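Local coordinates for RNA silencing suppressor p19 (Carnation Italian ringspot virus, PDB 6BJV), which suppresses RNA silencing in plants by binding short interfering RNAs as a homodimer that selects them by the length of their duplex region, at residues S28-P33 and G88-D93; P33-S38 and R72-D77. All coordinates share one frame; numbering follows the deposited sequence.

How the contacts relate
Both contacts fasten the long linker between helix 7-16 and helix 39-45 to the body of the p19 fold, and they follow each other along that linker with P33 in common. Both are partly buried. Contact 1 holds residues 28-33 to the turn that leads into helix 92-99; its aromatic rings pack inside the fold, and a single backbone hydrogen bond joins its segments. Contact 2 lays residues 33-38 along the outer edge of strand 68-75, beside the bound RNA, where two carboxylates and backbone oxygens accept the bonds. The two also touch directly: R72 NE probably bonds to L32 O at 2.6 Å, and F30 packs on R72.

Contact 1: residues S28-P33 and G88-D93; sequences SPFKLP and GSWTGD
F30 and W90 bring their rings together at a slant, the planes 71° apart, with F30 CE1 meeting CD1 of the W90 pyrrole ring at 3.6 Å. F30 has CG anti to its own carbonyl carbon (chi1 -66°), which puts the ring beside S89 and W90. Its CD1 then lies 3.3 Å from S89 OG; this is packing only, since the hydroxyl is hydrogen-bonded to E61. W90 takes the rarer position with CG between its backbone N and carbonyl carbon (chi1 57°), and its indole goes to W63, Y112 and helix 130-144. Large flat residues suit this place, where a linker and a turn must both settle against the sheet: P29 and F30 touch strand 58-65, as the W90 indole does at W63.

Next to the rings the backbones join: K31 N donates to S89 O at 2.7 Å, in a nearly straight bond. The same oxygen lies at the edge of the F30 ring, in its plane, and takes a CA-H...O contact from F30 CA at 3.2 Å. L32 points at the turn and sets CD1 3.7 Å from S89 CA, while the S89 side chain points away overall. K31 lies at the exposed side, where its aliphatic CD reaches T91 CG2 at 4.0 Å while the bent end of the chain leads its amino group away.

Before the contact, S28 OG accepts from F30 N in an ST turn that shapes the approach to the ring. With one strong bond directly linking the segments, cohesion here probably rests as much on the fit of F30, W90 and L32 as on polar pairing, and the K31-S89 bond fixes how the two segments are aligned.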
ATOM      1  N   SER A  28       9.423   3.230  20.497  1.00 53.99           N
ATOM      2  CA  SER A  28       8.986   3.564  19.154  1.00 49.80           C
ATOM      3  C   SER A  28       9.739   2.727  18.123  1.00 49.51           C
ATOM      4  O   SER A  28      10.874   2.307  18.368  1.00 53.14           O
ATOM      5  CB  SER A  28       9.213   5.050  18.850  1.00 51.36           C
ATOM      6  OG  SER A  28       8.870   5.350  17.509  1.00 48.30           O
ATOM      7  N   PRO A  29       9.131   2.454  16.964  1.00 39.65           N
ATOM      8  CA  PRO A  29       9.868   1.772  15.890  1.00 43.17           C
ATOM      9  C   PRO A  29      10.782   2.685  15.092  1.00 48.27           C
ATOM     10  O   PRO A  29      11.645   2.179  14.362  1.00 50.95           O
ATOM     11  CB  PRO A  29       8.748   1.212  15.004  1.00 42.09           C
ATOM     12  CG  PRO A  29       7.611   2.154  15.205  1.00 39.14           C
ATOM     13  CD  PRO A  29       7.706   2.627  16.632  1.00 37.96           C
ATOM     14  N   PHE A  30      10.629   4.002  15.208  1.00 47.04           N
ATOM     15  CA  PHE A  30      11.434   4.947  14.450  1.00 49.98           C
ATOM     16  C   PHE A  30      12.702   5.309  15.212  1.00 50.18           C
ATOM     17  O   PHE A  30      12.722   5.340  16.445  1.00 48.49           O
ATOM     18  CB  PHE A  30      10.638   6.218  14.152  1.00 51.33           C
ATOM     19  CG  PHE A  30       9.466   6.003  13.239  1.00 52.66           C
ATOM     20  CD1 PHE A  30       9.656   5.773  11.888  1.00 54.95           C
ATOM     21  CD2 PHE A  30       8.171   6.047  13.730  1.00 50.58           C
ATOM     22  CE1 PHE A  30       8.579   5.580  11.044  1.00 54.80           C
ATOM     23  CE2 PHE A  30       7.091   5.853  12.891  1.00 49.98           C
ATOM     24  CZ  PHE A  30       7.295   5.622  11.546  1.00 52.21           C
ATOM     25  N   LYS A  31      13.764   5.593  14.458  1.00 66.64           N
ATOM     26  CA  LYS A  31      15.034   6.025  15.026  1.00 65.99           C
ATOM     27  C   LYS A  31      15.306   7.507  14.812  1.00 67.21           C
ATOM     28  O   LYS A  31      16.322   8.012  15.301  1.00 67.20           O
ATOM     29  CB  LYS A  31      16.187   5.206  14.432  1.00 66.23           C
ATOM     30  CG  LYS A  31      16.059   3.705  14.646  1.00 65.04           C
ATOM     31  CD  LYS A  31      17.312   2.962  14.199  1.00 65.10           C
ATOM     32  CE  LYS A  31      18.434   3.072  15.223  1.00 65.78           C
ATOM     33  NZ  LYS A  31      18.126   2.332  16.480  1.00 64.74           N
ATOM     34  N   LEU A  32      14.437   8.216  14.093  1.00 58.42           N
ATOM     35  CA  LEU A  32      14.613   9.638  13.857  1.00 61.46           C
ATOM     36  C   LEU A  32      13.472  10.422  14.493  1.00 61.38           C
ATOM     37  O   LEU A  32      12.331   9.944  14.509  1.00 60.99           O
ATOM     38  CB  LEU A  32      14.666   9.950  12.356  1.00 64.28           C
ATOM     39  CG  LEU A  32      15.808   9.313  11.562  1.00 65.45           C
ATOM     40  CD1 LEU A  32      15.684   9.669  10.088  1.00 66.45           C
ATOM     41  CD2 LEU A  32      17.161   9.746  12.102  1.00 67.12           C
ATOM     42  N   PRO A  33      13.732  11.616  15.022  1.00 56.95           N
ATOM     43  CA  PRO A  33      12.644  12.413  15.601  1.00 56.40           C
ATOM     44  C   PRO A  33      11.704  12.929  14.523  1.00 58.03           C
ATOM     45  O   PRO A  33      11.955  12.821  13.321  1.00 59.47           O
ATOM     46  CB  PRO A  33      13.367  13.570  16.306  1.00 57.34           C
ATOM     47  CG  PRO A  33      14.810  13.190  16.330  1.00 58.06           C
ATOM     48  CD  PRO A  33      15.026  12.304  15.154  1.00 58.29           C
ATOM     49  N   GLY A  88      17.174   5.635   7.089  1.00 77.45           N
ATOM     50  CA  GLY A  88      17.463   5.267   8.456  1.00 80.41           C
ATOM     51  C   GLY A  88      16.366   5.596   9.440  1.00 80.24           C
ATOM     52  O   GLY A  88      16.564   5.450  10.649  1.00 82.59           O
ATOM     53  N   SER A  89      15.205   6.045   8.953  1.00 65.22           N
ATOM     54  CA  SER A  89      14.092   6.356   9.842  1.00 65.18           C
ATOM     55  C   SER A  89      13.710   5.157  10.697  1.00 65.23           C
ATOM     56  O   SER A  89      13.292   5.321  11.849  1.00 66.14           O
ATOM     57  CB  SER A  89      12.889   6.823   9.027  1.00 62.14           C
ATOM     58  OG  SER A  89      11.820   7.211   9.872  1.00 62.76           O
ATOM     59  N   TRP A  90      13.834   3.951  10.150  1.00 66.28           N
ATOM     60  CA  TRP A  90      13.557   2.730  10.891  1.00 66.90           C
ATOM     61  C   TRP A  90      14.230   1.573  10.171  1.00 64.99           C
ATOM     62  O   TRP A  90      14.262   1.538   8.940  1.00 61.52           O
ATOM     63  CB  TRP A  90      12.050   2.474  11.015  1.00 66.16           C
ATOM     64  CG  TRP A  90      11.348   2.400   9.695  1.00 60.45           C
ATOM     65  CD1 TRP A  90      10.669   3.406   9.072  1.00 56.45           C
ATOM     66  CD2 TRP A  90      11.258   1.259   8.831  1.00 56.04           C
ATOM     67  NE1 TRP A  90      10.160   2.963   7.876  1.00 49.32           N
ATOM     68  CE2 TRP A  90      10.508   1.649   7.703  1.00 49.22           C
ATOM     69  CE3 TRP A  90      11.738  -0.052   8.902  1.00 57.27           C
ATOM     70  CZ2 TRP A  90      10.227   0.774   6.656  1.00 46.95           C
ATOM     71  CZ3 TRP A  90      11.458  -0.919   7.860  1.00 52.62           C
ATOM     72  CH2 TRP A  90      10.710  -0.502   6.753  1.00 49.78           C
ATOM     73  N   THR A  91      14.769   0.642  10.945  1.00 68.95           N
ATOM     74  CA  THR A  91      15.381  -0.566  10.418  1.00 68.78           C
ATOM     75  C   THR A  91      14.526  -1.772  10.796  1.00 68.30           C
ATOM     76  O   THR A  91      13.487  -1.649  11.450  1.00 69.08           O
ATOM     77  CB  THR A  91      16.819  -0.712  10.928  1.00 73.48           C
ATOM     78  OG1 THR A  91      17.352  -1.975  10.509  1.00 78.13           O
ATOM     79  CG2 THR A  91      16.879  -0.620  12.446  1.00 75.99           C
ATOM     80  N   GLY A  92      14.969  -2.951  10.358  1.00 74.91           N
ATOM     81  CA  GLY A  92      14.222  -4.163  10.652  1.00 76.11           C
ATOM     82  C   GLY A  92      14.173  -4.475  12.136  1.00 81.17           C
ATOM     83  O   GLY A  92      13.156  -4.950  12.647  1.00 83.12           O
ATOM     84  N   ASP A  93      15.270  -4.211  12.848  1.00 93.60           N
ATOM     85  CA  ASP A  93      15.310  -4.503  14.277  1.00 96.09           C
ATOM     86  C   ASP A  93      14.464  -3.512  15.067  1.00 96.36           C
ATOM     87  O   ASP A  93      13.802  -3.891  16.040  1.00 97.43           O
ATOM     88  CB  ASP A  93      16.756  -4.485  14.772  1.00100.09           C
ATOM     89  CG  ASP A  93      17.661  -5.388  13.956  1.00104.28           C
ATOM     90  OD1 ASP A  93      17.136  -6.258  13.230  1.00103.31           O
ATOM     91  OD2 ASP A  93      18.897  -5.229  14.046  1.00108.69           O
TER

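Contact 2: residues P33-S38 and R72-D77; sequences PDESPS and RYLRYD. With nucleotides of chain D.
E35 reaches from the linker onto strand 68-75, and its CB already lies 3.2 Å from Y73 O, the carbonyl that accepts E35 N. CG, anti to the carbonyl carbon (chi1 -59°), stays 4.0 Å from Y73 O, and the extended chain brings CD beside R75 CG. At the tip OE1 touches L74 CA and accepts from R75 N at 2.7 Å, nearly along its C-O axis, so a carboxylate does for this outer strand what a neighbouring strand's carbonyl would do. The R75 side chain returns a weak bond from NE to E35 O, while its NH1 forms a salt bridge with E41.

D34 works likewise one step earlier: OD1 accepts from Y73 N at 3.1 Å, and OD2 takes both S36 N and S36 OG, the former closing an Asx turn. R18 adds a salt bridge to OD1.

Through P37 and Y73 the contact borders the bound RNA. P37 CD sits over one face of the Y73 ring in a CH-pi contact, 4.0 Å from its centroid, a good match of flat ring and stiff proline. C5' of C1 of chain D approaches Y73 CE2 obliquely at 3.6 Å, and O2' of the same nucleotide donates to P37 O at 3.1 Å.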
ATOM      1  N   PRO A  33      13.732  11.616  15.022  1.00 56.95           N
ATOM      2  CA  PRO A  33      12.644  12.413  15.601  1.00 56.40           C
ATOM      3  C   PRO A  33      11.704  12.929  14.523  1.00 58.03           C
ATOM      4  O   PRO A  33      11.955  12.821  13.321  1.00 59.47           O
ATOM      5  CB  PRO A  33      13.367  13.570  16.306  1.00 57.34           C
ATOM      6  CG  PRO A  33      14.810  13.190  16.330  1.00 58.06           C
ATOM      7  CD  PRO A  33      15.026  12.304  15.154  1.00 58.29           C
ATOM      8  N   ASP A  34      10.597  13.508  14.980  1.00 52.29           N
ATOM      9  CA  ASP A  34       9.614  14.087  14.078  1.00 53.59           C
ATOM     10  C   ASP A  34      10.088  15.450  13.588  1.00 55.48           C
ATOM     11  O   ASP A  34      10.703  16.217  14.336  1.00 55.80           O
ATOM     12  CB  ASP A  34       8.263  14.217  14.780  1.00 52.01           C
ATOM     13  CG  ASP A  34       7.193  14.799  13.882  1.00 52.90           C
ATOM     14  OD1 ASP A  34       6.725  14.083  12.972  1.00 53.23           O
ATOM     15  OD2 ASP A  34       6.812  15.969  14.088  1.00 53.31           O
ATOM     16  N   GLU A  35       9.802  15.746  12.318  1.00 51.06           N
ATOM     17  CA  GLU A  35      10.209  17.000  11.693  1.00 52.65           C
ATOM     18  C   GLU A  35       9.020  17.697  11.041  1.00 53.22           C
ATOM     19  O   GLU A  35       9.172  18.359  10.012  1.00 53.93           O
ATOM     20  CB  GLU A  35      11.317  16.760  10.664  1.00 53.40           C
ATOM     21  CG  GLU A  35      12.574  16.116  11.237  1.00 53.40           C
ATOM     22  CD  GLU A  35      13.555  15.677  10.162  1.00 54.64           C
ATOM     23  OE1 GLU A  35      13.139  15.529   8.993  1.00 54.84           O
ATOM     24  OE2 GLU A  35      14.745  15.479  10.488  1.00 55.38           O
ATOM     25  N   SER A  36       7.835  17.558  11.626  1.00 62.24           N
ATOM     26  CA  SER A  36       6.648  18.175  11.049  1.00 62.48           C
ATOM     27  C   SER A  36       6.829  19.689  11.000  1.00 62.03           C
ATOM     28  O   SER A  36       7.170  20.299  12.023  1.00 61.91           O
ATOM     29  CB  SER A  36       5.402  17.827  11.863  1.00 61.95           C
ATOM     30  OG  SER A  36       5.229  16.427  11.960  1.00 61.43           O
ATOM     31  N   PRO A  37       6.613  20.328   9.853  1.00 56.36           N
ATOM     32  CA  PRO A  37       6.750  21.786   9.797  1.00 56.25           C
ATOM     33  C   PRO A  37       5.592  22.479  10.495  1.00 54.54           C
ATOM     34  O   PRO A  37       4.477  21.958  10.569  1.00 53.13           O
ATOM     35  CB  PRO A  37       6.753  22.081   8.295  1.00 56.43           C
ATOM     36  CG  PRO A  37       5.903  20.998   7.723  1.00 55.60           C
ATOM     37  CD  PRO A  37       6.192  19.771   8.555  1.00 55.88           C
ATOM     38  N   SER A  38       5.870  23.670  11.012  1.00 52.75           N
ATOM     39  CA  SER A  38       4.827  24.473  11.625  1.00 53.17           C
ATOM     40  C   SER A  38       3.834  24.940  10.564  1.00 54.18           C
ATOM     41  O   SER A  38       4.030  24.755   9.359  1.00 54.91           O
ATOM     42  CB  SER A  38       5.435  25.672  12.353  1.00 55.37           C
ATOM     43  OG  SER A  38       6.285  26.409  11.491  1.00 62.18           O
ATOM     44  N   ARG A  72       5.617   9.596  11.703  1.00 46.27           N
ATOM     45  CA  ARG A  72       6.758  10.482  11.532  1.00 47.28           C
ATOM     46  C   ARG A  72       6.580  11.302  10.264  1.00 48.78           C
ATOM     47  O   ARG A  72       6.005  10.833   9.278  1.00 49.06           O
ATOM     48  CB  ARG A  72       8.082   9.707  11.447  1.00 47.87           C
ATOM     49  CG  ARG A  72       8.680   9.310  12.782  1.00 48.33           C
ATOM     50  CD  ARG A  72       9.123  10.524  13.576  1.00 50.52           C
ATOM     51  NE  ARG A  72       9.800  10.147  14.812  1.00 53.87           N
ATOM     52  CZ  ARG A  72       9.182   9.654  15.880  1.00 54.75           C
ATOM     53  NH1 ARG A  72       7.868   9.464  15.864  1.00 52.74           N
ATOM     54  NH2 ARG A  72       9.880   9.343  16.963  1.00 57.98           N
ATOM     55  N   TYR A  73       7.083  12.534  10.303  1.00 48.38           N
ATOM     56  CA  TYR A  73       7.196  13.385   9.123  1.00 50.47           C
ATOM     57  C   TYR A  73       8.648  13.829   9.025  1.00 51.92           C
ATOM     58  O   TYR A  73       9.127  14.583   9.877  1.00 52.51           O
ATOM     59  CB  TYR A  73       6.260  14.591   9.202  1.00 50.77           C
ATOM     60  CG  TYR A  73       6.204  15.401   7.925  1.00 52.87           C
ATOM     61  CD1 TYR A  73       7.259  16.228   7.556  1.00 54.36           C
ATOM     62  CD2 TYR A  73       5.097  15.342   7.090  1.00 53.47           C
ATOM     63  CE1 TYR A  73       7.213  16.968   6.389  1.00 55.94           C
ATOM     64  CE2 TYR A  73       5.042  16.080   5.923  1.00 54.89           C
ATOM     65  CZ  TYR A  73       6.102  16.892   5.578  1.00 56.07           C
ATOM     66  OH  TYR A  73       6.054  17.628   4.418  1.00 57.79           O
ATOM     67  N   LEU A  74       9.346  13.359   7.997  1.00 50.13           N
ATOM     68  CA  LEU A  74      10.751  13.670   7.795  1.00 51.48           C
ATOM     69  C   LEU A  74      10.916  14.566   6.575  1.00 53.34           C
ATOM     70  O   LEU A  74      10.140  14.492   5.619  1.00 53.32           O
ATOM     71  CB  LEU A  74      11.575  12.394   7.613  1.00 52.18           C
ATOM     72  CG  LEU A  74      11.449  11.368   8.740  1.00 50.52           C
ATOM     73  CD1 LEU A  74      12.103  10.062   8.340  1.00 51.09           C
ATOM     74  CD2 LEU A  74      12.057  11.896  10.030  1.00 50.71           C
ATOM     75  N   ARG A  75      11.939  15.415   6.620  1.00 54.14           N
ATOM     76  CA  ARG A  75      12.235  16.301   5.506  1.00 56.21           C
ATOM     77  C   ARG A  75      13.055  15.556   4.461  1.00 58.62           C
ATOM     78  O   ARG A  75      13.946  14.771   4.795  1.00 59.91           O
ATOM     79  CB  ARG A  75      12.988  17.538   5.997  1.00 58.03           C
ATOM     80  CG  ARG A  75      12.373  18.173   7.239  1.00 57.32           C
ATOM     81  CD  ARG A  75      11.979  19.619   7.010  1.00 59.30           C
ATOM     82  NE  ARG A  75      11.236  20.155   8.148  1.00 59.69           N
ATOM     83  CZ  ARG A  75      10.992  21.446   8.352  1.00 63.35           C
ATOM     84  NH1 ARG A  75      11.437  22.360   7.499  1.00 68.66           N
ATOM     85  NH2 ARG A  75      10.304  21.825   9.420  1.00 64.74           N
ATOM     86  N   TYR A  76      12.744  15.802   3.192  1.00 56.81           N
ATOM     87  CA  TYR A  76      13.366  15.061   2.101  1.00 59.12           C
ATOM     88  C   TYR A  76      13.454  15.962   0.880  1.00 61.12           C
ATOM     89  O   TYR A  76      12.425  16.405   0.364  1.00 59.98           O
ATOM     90  CB  TYR A  76      12.568  13.795   1.788  1.00 57.45           C
ATOM     91  CG  TYR A  76      13.121  12.971   0.648  1.00 59.20           C
ATOM     92  CD1 TYR A  76      14.421  12.482   0.685  1.00 62.01           C
ATOM     93  CD2 TYR A  76      12.338  12.667  -0.455  1.00 58.45           C
ATOM     94  CE1 TYR A  76      14.927  11.726  -0.352  1.00 63.98           C
ATOM     95  CE2 TYR A  76      12.833  11.910  -1.495  1.00 59.96           C
ATOM     96  CZ  TYR A  76      14.127  11.439  -1.437  1.00 62.75           C
ATOM     97  OH  TYR A  76      14.630  10.685  -2.472  1.00 65.14           O
ATOM     98  N   ASP A  77      14.679  16.221   0.420  1.00 79.87           N
ATOM     99  CA  ASP A  77      14.927  17.089  -0.725  1.00 83.42           C
ATOM    100  C   ASP A  77      15.430  16.315  -1.941  1.00 86.98           C
ATOM    101  O   ASP A  77      15.937  16.919  -2.889  1.00 89.98           O
ATOM    102  CB  ASP A  77      15.914  18.193  -0.343  1.00 86.24           C
ATOM    103  CG  ASP A  77      17.173  17.656   0.306  1.00 88.59           C
ATOM    104  OD1 ASP A  77      17.738  16.668  -0.210  1.00 90.70           O
ATOM    105  OD2 ASP A  77      17.596  18.217   1.339  1.00 88.88           O
TER
ATOM    106  OP3   C D   1      -0.189  16.811   3.955  1.00 64.77           O
ATOM    107  P     C D   1       0.496  18.125   3.957  1.00 65.04           P
ATOM    108  OP1   C D   1       1.759  17.982   3.189  1.00 67.18           O
ATOM    109  OP2   C D   1      -0.484  19.157   3.537  1.00 65.29           O
ATOM    110  O5'   C D   1       0.894  18.453   5.462  1.00 63.63           O
ATOM    111  C5'   C D   1       2.219  18.248   5.925  1.00 64.30           C
ATOM    112  C4'   C D   1       2.420  18.853   7.290  1.00 63.71           C
ATOM    113  O4'   C D   1       2.311  20.301   7.206  1.00 64.27           O
ATOM    114  C3'   C D   1       1.394  18.470   8.344  1.00 63.04           C
ATOM    115  O3'   C D   1       1.636  17.202   8.930  1.00 62.90           O
ATOM    116  C2'   C D   1       1.481  19.631   9.324  1.00 63.07           C
ATOM    117  O2'   C D   1       2.618  19.506  10.167  1.00 63.14           O
ATOM    118  C1'   C D   1       1.691  20.806   8.369  1.00 63.73           C
ATOM    119  N1    C D   1       0.405  21.428   7.986  1.00 64.00           N
ATOM    120  C2    C D   1      -0.247  22.234   8.918  1.00 64.06           C
ATOM    121  O2    C D   1       0.274  22.408  10.030  1.00 63.53           O
ATOM    122  N3    C D   1      -1.429  22.806   8.590  1.00 65.33           N
ATOM    123  C4    C D   1      -1.957  22.594   7.385  1.00 65.63           C
ATOM    124  N4    C D   1      -3.124  23.180   7.109  1.00 66.36           N
ATOM    125  C5    C D   1      -1.314  21.773   6.413  1.00 65.32           C
ATOM    126  C6    C D   1      -0.146  21.213   6.754  1.00 64.75           C
TER